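Local coordinates for protein dihydroorotase (Saccharomyces cerevisiae S288C, PDB 6L0A) that catalyses the reversible, zinc-dependent cyclisation of N-carbamoyl-L-aspartate to dihydroorotate, the third step of de novo pyrimidine biosynthesis, at residues T49-V54 and A89-I94; L80-I85 and Y121-A126; S259-V264 and G276-S281; Q332-V337 and I346-A351. All coordinates share one frame; numbering follows the deposited sequence.

Contact 1 (T49-V54 and A89-I94)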
loop_
_atom_site.group_PDB
_atom_site.type_symbol
_atom_site.label_atom_id
_atom_site.label_comp_id
_atom_site.label_asym_id
_atom_site.label_seq_id
_atom_site.Cartn_x
_atom_site.Cartn_y
_atom_site.Cartn_z
ATOM N N THR C 49 -16.995 -7.578 25.962
ATOM C CA THR C 49 -18.264 -8.241 25.696
ATOM C C THR C 49 -19.048 -8.521 26.972
ATOM O O THR C 49 -20.023 -9.280 26.924
ATOM C CB THR C 49 -18.042 -9.559 24.948
ATOM O OG1 THR C 49 -17.335 -10.475 25.802
ATOM C CG2 THR C 49 -17.227 -9.333 23.672
ATOM N N THR C 50 -18.640 -7.963 28.112
ATOM C CA THR C 50 -19.334 -8.213 29.365
ATOM C C THR C 50 -19.587 -6.903 30.098
ATOM O O THR C 50 -18.854 -5.918 29.948
ATOM C CB THR C 50 -18.555 -9.180 30.265
ATOM O OG1 THR C 50 -17.292 -8.607 30.619
ATOM C CG2 THR C 50 -18.343 -10.526 29.559
ATOM N N LEU C 51 -20.653 -6.915 30.894
ATOM C CA LEU C 51 -21.077 -5.724 31.616
ATOM C C LEU C 51 -19.994 -5.226 32.562
ATOM O O LEU C 51 -19.688 -4.030 32.601
ATOM C CB LEU C 51 -22.357 -6.039 32.385
ATOM C CG LEU C 51 -23.179 -4.856 32.886
ATOM C CD1 LEU C 51 -23.370 -3.844 31.785
ATOM C CD2 LEU C 51 -24.516 -5.349 33.395
ATOM N N ASP C 52 -19.425 -6.124 33.369
ATOM C CA ASP C 52 -18.465 -5.674 34.371
ATOM C C ASP C 52 -17.214 -5.090 33.721
ATOM O O ASP C 52 -16.653 -4.107 34.219
ATOM C CB ASP C 52 -18.112 -6.826 35.314
ATOM C CG ASP C 52 -19.276 -7.208 36.221
ATOM O OD1 ASP C 52 -20.160 -6.353 36.454
ATOM O OD2 ASP C 52 -19.314 -8.364 36.700
ATOM N N ARG C 53 -16.784 -5.663 32.589
ATOM C CA ARG C 53 -15.593 -5.171 31.899
ATOM C C ARG C 53 -15.795 -3.750 31.372
ATOM O O ARG C 53 -14.906 -2.903 31.506
ATOM C CB ARG C 53 -15.240 -6.124 30.758
ATOM C CG ARG C 53 -13.921 -5.866 30.049
ATOM C CD ARG C 53 -13.332 -7.205 29.580
ATOM N NE ARG C 53 -12.306 -7.082 28.539
ATOM C CZ ARG C 53 -11.119 -6.532 28.755
ATOM N NH1 ARG C 53 -10.821 -6.056 29.959
ATOM N NH2 ARG C 53 -10.230 -6.451 27.779
ATOM N N VAL C 54 -16.954 -3.468 30.771
ATOM C CA VAL C 54 -17.168 -2.139 30.209
ATOM C C VAL C 54 -17.351 -1.107 31.310
ATOM O O VAL C 54 -16.963 0.056 31.143
ATOM C CB VAL C 54 -18.356 -2.142 29.228
ATOM C CG1 VAL C 54 -19.689 -2.163 29.964
ATOM C CG2 VAL C 54 -18.273 -0.924 28.284
ATOM N N ALA C 89 -27.887 -1.794 28.301
ATOM C CA ALA C 89 -28.567 -0.577 27.879
ATOM C C ALA C 89 -29.303 0.068 29.043
ATOM O O ALA C 89 -29.213 1.283 29.258
ATOM C CB ALA C 89 -29.540 -0.883 26.744
ATOM N N GLN C 90 -30.035 -0.738 29.812
ATOM C CA GLN C 90 -30.839 -0.179 30.886
ATOM C C GLN C 90 -29.971 0.370 32.005
ATOM O O GLN C 90 -30.402 1.272 32.729
ATOM C CB GLN C 90 -31.816 -1.235 31.406
ATOM C CG GLN C 90 -33.101 -1.276 30.587
ATOM C CD GLN C 90 -33.747 -2.646 30.545
ATOM O OE1 GLN C 90 -33.808 -3.350 31.554
ATOM N NE2 GLN C 90 -34.242 -3.028 29.372
ATOM N N GLN C 91 -28.756 -0.141 32.158
ATOM C CA GLN C 91 -27.808 0.411 33.117
ATOM C C GLN C 91 -26.978 1.554 32.540
ATOM O O GLN C 91 -26.081 2.058 33.226
ATOM C CB GLN C 91 -26.891 -0.695 33.635
ATOM C CG GLN C 91 -27.626 -1.747 34.443
ATOM C CD GLN C 91 -26.690 -2.761 35.069
ATOM O OE1 GLN C 91 -25.528 -2.462 35.345
ATOM N NE2 GLN C 91 -27.192 -3.971 35.293
ATOM N N HIS C 92 -27.271 1.978 31.308
ATOM C CA HIS C 92 -26.541 3.050 30.630
ATOM C C HIS C 92 -25.042 2.763 30.607
ATOM O O HIS C 92 -24.211 3.663 30.731
ATOM C CB HIS C 92 -26.838 4.407 31.273
ATOM C CG HIS C 92 -28.287 4.779 31.217
ATOM N ND1 HIS C 92 -29.160 4.531 32.254
ATOM C CD2 HIS C 92 -29.022 5.350 30.234
ATOM C CE1 HIS C 92 -30.368 4.949 31.918
ATOM N NE2 HIS C 92 -30.310 5.453 30.699
ATOM N N ALA C 93 -24.696 1.490 30.441
ATOM C CA ALA C 93 -23.296 1.085 30.431
ATOM C C ALA C 93 -22.678 1.140 29.042
ATOM O O ALA C 93 -21.446 1.160 28.931
ATOM C CB ALA C 93 -23.146 -0.329 30.997
ATOM N N ILE C 94 -23.503 1.157 27.993
ATOM C CA ILE C 94 -23.037 1.279 26.618
ATOM C C ILE C 94 -23.996 2.174 25.847
ATOM O O ILE C 94 -25.182 2.286 26.179
ATOM C CB ILE C 94 -22.925 -0.085 25.907
ATOM C CG1 ILE C 94 -24.314 -0.724 25.809
ATOM C CG2 ILE C 94 -21.904 -1.004 26.595
ATOM C CD1 ILE C 94 -24.357 -1.931 24.916
HETATM O O HOH W 1 -19.772 1.640 30.992
#
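Leu51 and Val54, in the first turn of helix 51-64, pack on Gln91, Ala93 and Ile94, the residues that follow helix 82-90. Both helices belong to the outer layer of the TIM-barrel fold of this amidohydrolase-type enzyme. The contact joins the start of helix 51-64 to the end of helix 82-90. The apolar contacts centre on the methyl of Ala93. Leu51 CD1 meets Ala93 CB at 3.6 Å, and Val54 CG1 reaches the same CB at 4.0 Å. Deeper in, Val54 and Ile94 cross at about a right angle, with Val54 CG2 4.0 Å from Ile94 CG2. The first torsion of Val54 (chi1 77°) sets CG1 between its own N and carbonyl carbon and turns it to the Ala93 methyl. At the surface the contact is of mixed kind. The other methyl of Leu51, CD2, lies against the amide end of Gln91, 3.6 Å from NE2. The Gln91 chain is extended beyond CG, which brings its amide to the leucine. The backbone shapes both ends. Thr50 is the N-cap of helix 51-64, and His92, with positive phi, closes helix 82-90 in a Schellman motif. No direct hydrogen bond links the segments. A water joins them instead: it donates to Ala93 O at 2.7 Å and, weakly, to Val54 O at 3.2 Å.

Contact 2 (L80-I85 and Y121-A126)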
loop_
_atom_site.group_PDB
_atom_site.type_symbol
_atom_site.label_atom_id
_atom_site.label_comp_id
_atom_site.label_asym_id
_atom_site.label_seq_id
_atom_site.Cartn_x
_atom_site.Cartn_y
_atom_site.Cartn_z
ATOM N N LEU C 80 -22.067 -12.417 22.696
ATOM C CA LEU C 80 -23.118 -11.467 23.035
ATOM C C LEU C 80 -24.497 -12.125 22.975
ATOM O O LEU C 80 -24.762 -12.994 22.135
ATOM C CB LEU C 80 -23.063 -10.279 22.075
ATOM C CG LEU C 80 -22.533 -8.943 22.578
ATOM C CD1 LEU C 80 -21.216 -9.119 23.323
ATOM C CD2 LEU C 80 -22.358 -7.996 21.395
ATOM N N THR C 81 -25.378 -11.710 23.884
ATOM C CA THR C 81 -26.744 -12.214 23.916
ATOM C C THR C 81 -27.713 -11.051 24.039
ATOM O O THR C 81 -27.375 -10.017 24.628
ATOM C CB THR C 81 -26.982 -13.196 25.078
ATOM O OG1 THR C 81 -26.994 -12.482 26.322
ATOM C CG2 THR C 81 -25.895 -14.276 25.105
ATOM N N PRO C 82 -28.924 -11.190 23.486
ATOM C CA PRO C 82 -29.911 -10.100 23.590
ATOM C C PRO C 82 -30.190 -9.656 25.013
ATOM O O PRO C 82 -30.403 -8.463 25.261
ATOM C CB PRO C 82 -31.162 -10.697 22.927
ATOM C CG PRO C 82 -30.633 -11.728 21.978
ATOM C CD PRO C 82 -29.399 -12.298 22.633
ATOM N N ASP C 83 -30.200 -10.586 25.968
ATOM C CA ASP C 83 -30.441 -10.195 27.354
ATOM C C ASP C 83 -29.335 -9.273 27.853
ATOM O O ASP C 83 -29.605 -8.291 28.555
ATOM C CB ASP C 83 -30.572 -11.440 28.232
ATOM C CG ASP C 83 -31.819 -12.255 27.899
ATOM O OD1 ASP C 83 -32.811 -12.158 28.655
ATOM O OD2 ASP C 83 -31.816 -12.980 26.872
ATOM N N LEU C 84 -28.084 -9.544 27.456
ATOM C CA LEU C 84 -26.973 -8.687 27.864
ATOM C C LEU C 84 -27.080 -7.305 27.233
ATOM O O LEU C 84 -26.715 -6.303 27.857
ATOM C CB LEU C 84 -25.647 -9.346 27.499
ATOM C CG LEU C 84 -24.409 -8.468 27.689
ATOM C CD1 LEU C 84 -24.336 -7.933 29.123
ATOM C CD2 LEU C 84 -23.143 -9.225 27.326
ATOM N N ILE C 85 -27.569 -7.231 25.993
ATOM C CA ILE C 85 -27.818 -5.936 25.363
ATOM C C ILE C 85 -28.837 -5.136 26.173
ATOM O O ILE C 85 -28.628 -3.956 26.483
ATOM C CB ILE C 85 -28.289 -6.135 23.910
ATOM C CG1 ILE C 85 -27.203 -6.824 23.078
ATOM C CG2 ILE C 85 -28.738 -4.806 23.300
ATOM C CD1 ILE C 85 -25.951 -5.965 22.846
ATOM N N TYR C 121 -29.035 -11.269 14.123
ATOM C CA TYR C 121 -30.290 -10.523 14.061
ATOM C C TYR C 121 -30.989 -10.418 15.419
ATOM O O TYR C 121 -31.567 -9.354 15.698
ATOM C CB TYR C 121 -31.206 -11.137 12.990
ATOM C CG TYR C 121 -31.047 -10.459 11.641
ATOM C CD1 TYR C 121 -29.789 -10.099 11.172
ATOM C CD2 TYR C 121 -32.150 -10.161 10.851
ATOM C CE1 TYR C 121 -29.629 -9.459 9.947
ATOM C CE2 TYR C 121 -32.007 -9.525 9.625
ATOM C CZ TYR C 121 -30.738 -9.174 9.178
ATOM O OH TYR C 121 -30.579 -8.546 7.959
ATOM N N PRO C 122 -30.967 -11.427 16.294
ATOM C CA PRO C 122 -31.505 -11.202 17.651
ATOM C C PRO C 122 -30.793 -10.089 18.413
ATOM O O PRO C 122 -31.443 -9.350 19.166
ATOM C CB PRO C 122 -31.322 -12.567 18.323
ATOM C CG PRO C 122 -31.415 -13.535 17.197
ATOM C CD PRO C 122 -30.690 -12.857 16.055
ATOM N N ILE C 123 -29.476 -9.943 18.230
ATOM C CA ILE C 123 -28.757 -8.821 18.838
ATOM C C ILE C 123 -29.267 -7.500 18.279
ATOM O O ILE C 123 -29.567 -6.563 19.028
ATOM C CB ILE C 123 -27.242 -8.967 18.617
ATOM C CG1 ILE C 123 -26.718 -10.301 19.168
ATOM C CG2 ILE C 123 -26.492 -7.763 19.236
ATOM C CD1 ILE C 123 -26.826 -10.430 20.673
ATOM N N PHE C 124 -29.351 -7.394 16.948
ATOM C CA PHE C 124 -29.780 -6.137 16.336
ATOM C C PHE C 124 -31.207 -5.776 16.735
ATOM O O PHE C 124 -31.528 -4.589 16.897
ATOM C CB PHE C 124 -29.667 -6.217 14.810
ATOM C CG PHE C 124 -28.283 -6.529 14.315
ATOM C CD1 PHE C 124 -27.166 -6.168 15.054
ATOM C CD2 PHE C 124 -28.095 -7.186 13.111
ATOM C CE1 PHE C 124 -25.884 -6.447 14.594
ATOM C CE2 PHE C 124 -26.803 -7.485 12.648
ATOM C CZ PHE C 124 -25.704 -7.110 13.389
ATOM N N LYS C 125 -32.075 -6.779 16.900
ATOM C CA LYS C 125 -33.426 -6.495 17.369
ATOM C C LYS C 125 -33.401 -5.898 18.769
ATOM O O LYS C 125 -34.108 -4.923 19.051
ATOM C CB LYS C 125 -34.277 -7.771 17.331
ATOM C CG LYS C 125 -35.803 -7.561 17.434
ATOM C CD LYS C 125 -36.325 -6.347 16.631
ATOM C CE LYS C 125 -36.067 -6.418 15.115
ATOM N NZ LYS C 125 -36.766 -7.512 14.372
ATOM N N ALA C 126 -32.570 -6.454 19.656
ATOM C CA ALA C 126 -32.450 -5.902 21.005
ATOM C C ALA C 126 -31.860 -4.496 20.973
ATOM O O ALA C 126 -32.356 -3.588 21.654
ATOM C CB ALA C 126 -31.602 -6.834 21.875
#
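Leu80 begins the contact with its backbone and CB, which lie beside the tip of Ile123. The two segments are the start of helix 82-90, with the residues leading into it, and the first turns of helix 121-130. Both helices lie on the outside of the TIM-barrel fold, and they meet here through apolar side chains. Leu80 O is 3.6 Å from Ile123 CD1, and Leu80 CB also touches this methyl. Thr81 is the N-cap of helix 82-90. Its CB points away from the other helix, and OG1 accepts a weak capping bond from Leu84 N. The threonine meets the partner through its carbonyl carbon, Thr81 C, which lies 3.5 Å from Ile123 CD1. Pro82 comes next and touches three residues. Its CD rests 3.7 Å from Ile123 CD1, the two side chains crossing at about a right angle. Its CG meets Pro122 CB at 3.8 Å, and these two rings lie side by side and point the same way. Pro82 CB reaches the Ala126 methyl. The helix returns to the contact one turn later, at Ile85. This buried side chain also touches Leu132. Its CG1 meets Ile123 CG2 at 4.0 Å. Ile123 thus meets both ends of this first turn, CD1 at the cap and CG2 at Ile85. The first torsion of Ile85 (chi1 -62°) puts CG1 beside its own N, while CG2 takes the place anti to that N and sits 3.8 Å from Ala126 CB.

Contact 3 (S259-V264 and G276-S281). With LMR ((2S)-2-hydroxybutanedioic acid), chain M.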
loop_
_atom_site.group_PDB
_atom_site.type_symbol
_atom_site.label_atom_id
_atom_site.label_comp_id
_atom_site.label_asym_id
_atom_site.label_seq_id
_atom_site.Cartn_x
_atom_site.Cartn_y
_atom_site.Cartn_z
ATOM N N SER C 259 -8.511 7.370 15.821
ATOM C CA SER C 259 -7.138 7.432 16.309
ATOM C C SER C 259 -6.773 6.091 16.938
ATOM O O SER C 259 -7.474 5.604 17.832
ATOM C CB SER C 259 -6.968 8.576 17.307
ATOM O OG SER C 259 -5.655 8.563 17.838
ATOM N N ALA C 260 -5.685 5.490 16.452
ATOM C CA ALA C 260 -5.328 4.107 16.755
ATOM C C ALA C 260 -3.868 4.073 17.173
ATOM O O ALA C 260 -2.974 3.951 16.325
ATOM C CB ALA C 260 -5.566 3.199 15.550
ATOM N N PRO C 261 -3.587 4.168 18.474
ATOM C CA PRO C 261 -2.189 4.230 18.933
ATOM C C PRO C 261 -1.481 2.888 18.781
ATOM O O PRO C 261 -1.981 1.850 19.218
ATOM C CB PRO C 261 -2.313 4.633 20.410
ATOM C CG PRO C 261 -3.756 5.018 20.618
ATOM C CD PRO C 261 -4.550 4.305 19.579
ATOM N N HIS C 262 -0.292 2.925 18.177
ATOM C CA HIS C 262 0.596 1.778 18.148
ATOM C C HIS C 262 2.005 2.213 18.526
ATOM O O HIS C 262 2.464 3.276 18.091
ATOM C CB HIS C 262 0.630 1.131 16.756
ATOM C CG HIS C 262 -0.659 0.492 16.367
ATOM N ND1 HIS C 262 -1.076 -0.710 16.889
ATOM C CD2 HIS C 262 -1.631 0.893 15.515
ATOM C CE1 HIS C 262 -2.251 -1.029 16.374
ATOM N NE2 HIS C 262 -2.613 -0.066 15.547
ATOM N N PRO C 263 2.702 1.424 19.336
ATOM C CA PRO C 263 4.120 1.701 19.568
ATOM C C PRO C 263 4.878 1.568 18.259
ATOM O O PRO C 263 4.537 0.749 17.403
ATOM C CB PRO C 263 4.534 0.633 20.580
ATOM C CG PRO C 263 3.569 -0.480 20.375
ATOM C CD PRO C 263 2.280 0.140 19.908
ATOM N N VAL C 264 5.912 2.394 18.115
ATOM C CA VAL C 264 6.631 2.502 16.854
ATOM C C VAL C 264 7.165 1.150 16.391
ATOM O O VAL C 264 7.237 0.885 15.182
ATOM C CB VAL C 264 7.750 3.545 17.010
ATOM C CG1 VAL C 264 8.795 3.066 18.041
ATOM C CG2 VAL C 264 8.359 3.842 15.680
ATOM N N GLY C 276 -3.304 1.415 11.612
ATOM C CA GLY C 276 -3.799 2.500 12.438
ATOM C C GLY C 276 -2.954 3.754 12.412
ATOM O O GLY C 276 -1.715 3.696 12.415
ATOM N N VAL C 277 -3.630 4.900 12.402
ATOM C CA VAL C 277 -2.999 6.211 12.433
ATOM C C VAL C 277 -3.342 6.846 13.773
ATOM O O VAL C 277 -4.491 6.761 14.221
ATOM C CB VAL C 277 -3.488 7.087 11.263
ATOM C CG1 VAL C 277 -3.026 8.551 11.433
ATOM C CG2 VAL C 277 -3.012 6.498 9.908
ATOM N N TYR C 278 -2.349 7.472 14.414
ATOM C CA TYR C 278 -2.548 8.128 15.706
ATOM C C TYR C 278 -2.774 9.621 15.494
ATOM O O TYR C 278 -1.835 10.363 15.186
ATOM C CB TYR C 278 -1.366 7.906 16.647
ATOM C CG TYR C 278 -1.559 8.704 17.916
ATOM C CD1 TYR C 278 -2.462 8.286 18.878
ATOM C CD2 TYR C 278 -0.888 9.907 18.118
ATOM C CE1 TYR C 278 -2.678 9.029 20.046
ATOM C CE2 TYR C 278 -1.100 10.666 19.285
ATOM C CZ TYR C 278 -2.001 10.220 20.234
ATOM O OH TYR C 278 -2.213 10.963 21.390
ATOM N N SER C 279 -4.008 10.071 15.717
ATOM C CA SER C 279 -4.364 11.460 15.488
ATOM C C SER C 279 -4.877 12.174 16.735
ATOM O O SER C 279 -5.219 13.358 16.645
ATOM C CB SER C 279 -5.417 11.564 14.372
ATOM O OG SER C 279 -6.568 10.800 14.695
ATOM N N GLN C 280 -4.931 11.507 17.891
ATOM C CA GLN C 280 -5.645 12.086 19.037
ATOM C C GLN C 280 -5.023 13.403 19.488
ATOM O O GLN C 280 -5.748 14.362 19.785
ATOM C CB GLN C 280 -5.676 11.108 20.202
ATOM C CG GLN C 280 -6.873 11.315 21.115
ATOM C CD GLN C 280 -8.154 10.833 20.464
ATOM O OE1 GLN C 280 -8.341 9.633 20.274
ATOM N NE2 GLN C 280 -9.027 11.766 20.081
ATOM N N SER C 281 -3.688 13.469 19.544
ATOM C CA SER C 281 -3.002 14.619 20.145
ATOM C C SER C 281 -3.292 15.938 19.437
ATOM O O SER C 281 -3.119 17.006 20.044
ATOM C CB SER C 281 -1.488 14.380 20.170
ATOM O OG SER C 281 -1.111 13.448 21.177
HETATM C C1 LMR M . -9.256 0.026 12.842
HETATM O O1A LMR M . -10.113 0.902 13.136
HETATM O O1B LMR M . -9.456 -0.626 11.796
HETATM C C2 LMR M . -8.011 -0.269 13.711
HETATM O O2 LMR M . -6.760 -0.035 13.095
HETATM C C3 LMR M . -7.947 0.679 14.862
HETATM C C4 LMR M . -7.096 -0.126 15.815
HETATM O O4A LMR M . -5.861 -0.377 15.591
HETATM O O4B LMR M . -7.720 -0.526 16.807
HETATM O O HOH W 2 -6.200 7.673 20.309
HETATM O O HOH W 3 -0.370 4.458 15.438
#
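Ser259 and Ala260 cross Val277 and Tyr278, the directions of the touching parts 119° apart, and Ala260 N donates to Val277 O at 2.8 Å from above the carbonyl plane. Both segments belong to the loop that follows strand 253-255 of the TIM-barrel fold and lines the malate pocket. Ser259 OG, anti to its own N (chi1 176°), accepts from Ser279 N at 3.1 Å and, weakly, from Gln280 N at 3.0 Å. A water bridges this hydroxyl to Gln280 OE1, while Gln280 NE2 is bonded to Asp12. An alanine in place of Ser259 would probably leave the Ser279 and Gln280 amides without this acceptor and the water without one of its partners. Pro261 CG lies 3.9 Å from Tyr278 CD1. Gly276 has no side chain, and a CB there would collide with Ala260 CB and with the His262 ring. At the pocket, Ala260 CB packs 3.5 Å from malate C3. The malate is also held by Arg18, Asn43, Thr105 and Thr106. His262 NE2 bonds to Ala275 O and makes a weak bond of 3.3 Å to malate O4A, which lies at the ring edge.

Contact 4 (Q332-V337 and I346-A351)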
loop_
_atom_site.group_PDB
_atom_site.type_symbol
_atom_site.label_atom_id
_atom_site.label_comp_id
_atom_site.label_asym_id
_atom_site.label_seq_id
_atom_site.Cartn_x
_atom_site.Cartn_y
_atom_site.Cartn_z
ATOM N N GLN C 332 1.433 25.949 14.720
ATOM C CA GLN C 332 2.214 25.046 15.554
ATOM C C GLN C 332 2.787 23.926 14.697
ATOM O O GLN C 332 2.348 23.691 13.568
ATOM C CB GLN C 332 1.379 24.454 16.692
ATOM C CG GLN C 332 0.193 23.632 16.206
ATOM C CD GLN C 332 -0.581 22.995 17.342
ATOM O OE1 GLN C 332 0.003 22.416 18.261
ATOM N NE2 GLN C 332 -1.908 23.107 17.289
ATOM N N VAL C 333 3.770 23.227 15.258
ATOM C CA VAL C 333 4.525 22.204 14.546
ATOM C C VAL C 333 4.297 20.879 15.255
ATOM O O VAL C 333 4.586 20.751 16.452
ATOM C CB VAL C 333 6.023 22.540 14.475
ATOM C CG1 VAL C 333 6.834 21.309 14.076
ATOM C CG2 VAL C 333 6.264 23.685 13.493
ATOM N N ILE C 334 3.768 19.906 14.523
ATOM C CA ILE C 334 3.548 18.572 15.094
ATOM C C ILE C 334 4.896 17.947 15.430
ATOM O O ILE C 334 5.805 17.956 14.582
ATOM C CB ILE C 334 2.769 17.694 14.109
ATOM C CG1 ILE C 334 1.420 18.334 13.775
ATOM C CG2 ILE C 334 2.580 16.293 14.672
ATOM C CD1 ILE C 334 0.821 17.845 12.472
ATOM N N PRO C 335 5.075 17.395 16.625
ATOM C CA PRO C 335 6.355 16.769 16.973
ATOM C C PRO C 335 6.625 15.533 16.130
ATOM O O PRO C 335 5.747 15.002 15.443
ATOM C CB PRO C 335 6.186 16.395 18.450
ATOM C CG PRO C 335 4.707 16.347 18.667
ATOM C CD PRO C 335 4.132 17.391 17.755
ATOM N N GLN C 336 7.871 15.049 16.223
ATOM C CA GLN C 336 8.267 13.839 15.511
ATOM C C GLN C 336 7.772 12.584 16.211
ATOM O O GLN C 336 7.476 11.583 15.546
ATOM C CB GLN C 336 9.793 13.772 15.372
ATOM C CG GLN C 336 10.390 14.870 14.505
ATOM C CD GLN C 336 9.960 14.767 13.057
ATOM O OE1 GLN C 336 9.622 13.686 12.571
ATOM N NE2 GLN C 336 9.988 15.893 12.350
ATOM N N VAL C 337 7.692 12.613 17.543
ATOM C CA VAL C 337 7.318 11.459 18.349
ATOM C C VAL C 337 6.404 11.933 19.474
ATOM O O VAL C 337 6.497 13.076 19.932
ATOM C CB VAL C 337 8.570 10.740 18.906
ATOM C CG1 VAL C 337 8.197 9.490 19.668
ATOM C CG2 VAL C 337 9.541 10.392 17.783
ATOM N N ILE C 346 5.077 6.874 20.060
ATOM C CA ILE C 346 4.110 6.831 18.969
ATOM C C ILE C 346 4.491 7.891 17.953
ATOM O O ILE C 346 4.812 9.028 18.321
ATOM C CB ILE C 346 2.673 7.083 19.465
ATOM C CG1 ILE C 346 2.264 6.067 20.520
ATOM C CG2 ILE C 346 1.686 7.082 18.291
ATOM C CD1 ILE C 346 1.173 6.615 21.433
ATOM N N ILE C 347 4.428 7.539 16.673
ATOM C CA ILE C 347 4.600 8.500 15.589
ATOM C C ILE C 347 3.234 9.113 15.295
ATOM O O ILE C 347 2.334 8.392 14.826
ATOM C CB ILE C 347 5.200 7.843 14.339
ATOM C CG1 ILE C 347 6.364 6.923 14.729
ATOM C CG2 ILE C 347 5.654 8.907 13.371
ATOM C CD1 ILE C 347 7.567 7.678 15.313
ATOM N N PRO C 348 3.031 10.403 15.550
ATOM C CA PRO C 348 1.734 11.021 15.266
ATOM C C PRO C 348 1.536 11.270 13.779
ATOM O O PRO C 348 2.485 11.370 12.993
ATOM C CB PRO C 348 1.807 12.344 16.035
ATOM C CG PRO C 348 3.294 12.699 15.965
ATOM C CD PRO C 348 4.006 11.379 16.087
ATOM N N PHE C 349 0.262 11.373 13.407
ATOM C CA PHE C 349 -0.105 11.740 12.050
ATOM C C PHE C 349 0.538 13.067 11.659
ATOM O O PHE C 349 0.514 14.033 12.431
ATOM C CB PHE C 349 -1.629 11.833 11.949
ATOM C CG PHE C 349 -2.134 12.169 10.589
ATOM C CD1 PHE C 349 -1.767 11.408 9.493
ATOM C CD2 PHE C 349 -2.990 13.245 10.408
ATOM C CE1 PHE C 349 -2.235 11.720 8.245
ATOM C CE2 PHE C 349 -3.473 13.558 9.166
ATOM C CZ PHE C 349 -3.093 12.798 8.077
ATOM N N LYS C 350 1.123 13.105 10.461
ATOM C CA LYS C 350 1.691 14.326 9.878
ATOM C C LYS C 350 2.828 14.881 10.728
ATOM O O LYS C 350 3.034 16.098 10.785
ATOM C CB LYS C 350 0.620 15.397 9.659
ATOM C CG LYS C 350 -0.214 15.186 8.403
ATOM C CD LYS C 350 -1.369 16.161 8.320
ATOM C CE LYS C 350 -0.888 17.608 8.330
ATOM N NZ LYS C 350 -0.274 18.006 7.028
ATOM N N ALA C 351 3.568 13.985 11.374
ATOM C CA ALA C 351 4.685 14.365 12.225
ATOM C C ALA C 351 5.622 15.330 11.505
ATOM O O ALA C 351 5.998 15.109 10.350
ATOM C CB ALA C 351 5.447 13.115 12.664
#
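Ile334 packs on the turn Pro348 to Ala351, and its side chain can be followed outward. CB lies 3.7 Å from Lys350 O. CG2, anti to the backbone N (chi1 -59° sets CG1 beside that N), meets Ala351 CA at 3.8 Å, Pro348 CG and Phe349 O. CG1 passes Lys350 O more distantly. At the tip, Ile334 CD1 approaches Lys350 O to 3.3 Å and also touches Lys350 CB. An alanine in place of Ile334 would probably open a gap beside Pro348 CG and Lys350 CB, where CG2 and CD1 now pack. Further along, Pro335 O lies 3.4 Å from Pro348 CG and makes a CA-H...O contact with Ala351. Gln336 O faces Pro348 CD at 3.5 Å. Val337 CG2 ends the row on Ile347 CD1, at 4.2 Å. No hydrogen bond crosses between the segments. Within the turn, Lys350 CG lies over the centre of the Phe349 ring, and Lys350 NZ forms a salt bridge with Asp353. Phe349 also meets Tyr286 edge-to-face. Pro348 to Ala351 form a type II beta turn, with Lys350 at positive phi and a weak bond from Ala351 N to Pro348 O. The turn leads toward strand 354-362 of the antiparallel sheet that accompanies the barrel.

Contact 3 is fully buried and lies at the malate pocket; the other three are partly buried. Contacts 1 and 2 share helix 82-90, contact 1 at its end and contact 2 at its start. They touch where Thr49 meets Leu80 and Leu84. Both rest mainly on apolar packing, with a water bridging contact 1. Contact 3 instead ties loop to loop with hydrogen bonds and waters. Contacts 1, 2 and 4 have no direct hydrogen bond across them; contact 4 sets apolar side chains against backbone carbonyls. Contacts 3 and 4 adjoin: Tyr278 packs on Ile346, Val277 on Phe349, and Phe349 N is probably hydrogen-bonded to Tyr278 O (2.9 Å). Contacts 2 and 4 lie on opposite sides of the chain's centre.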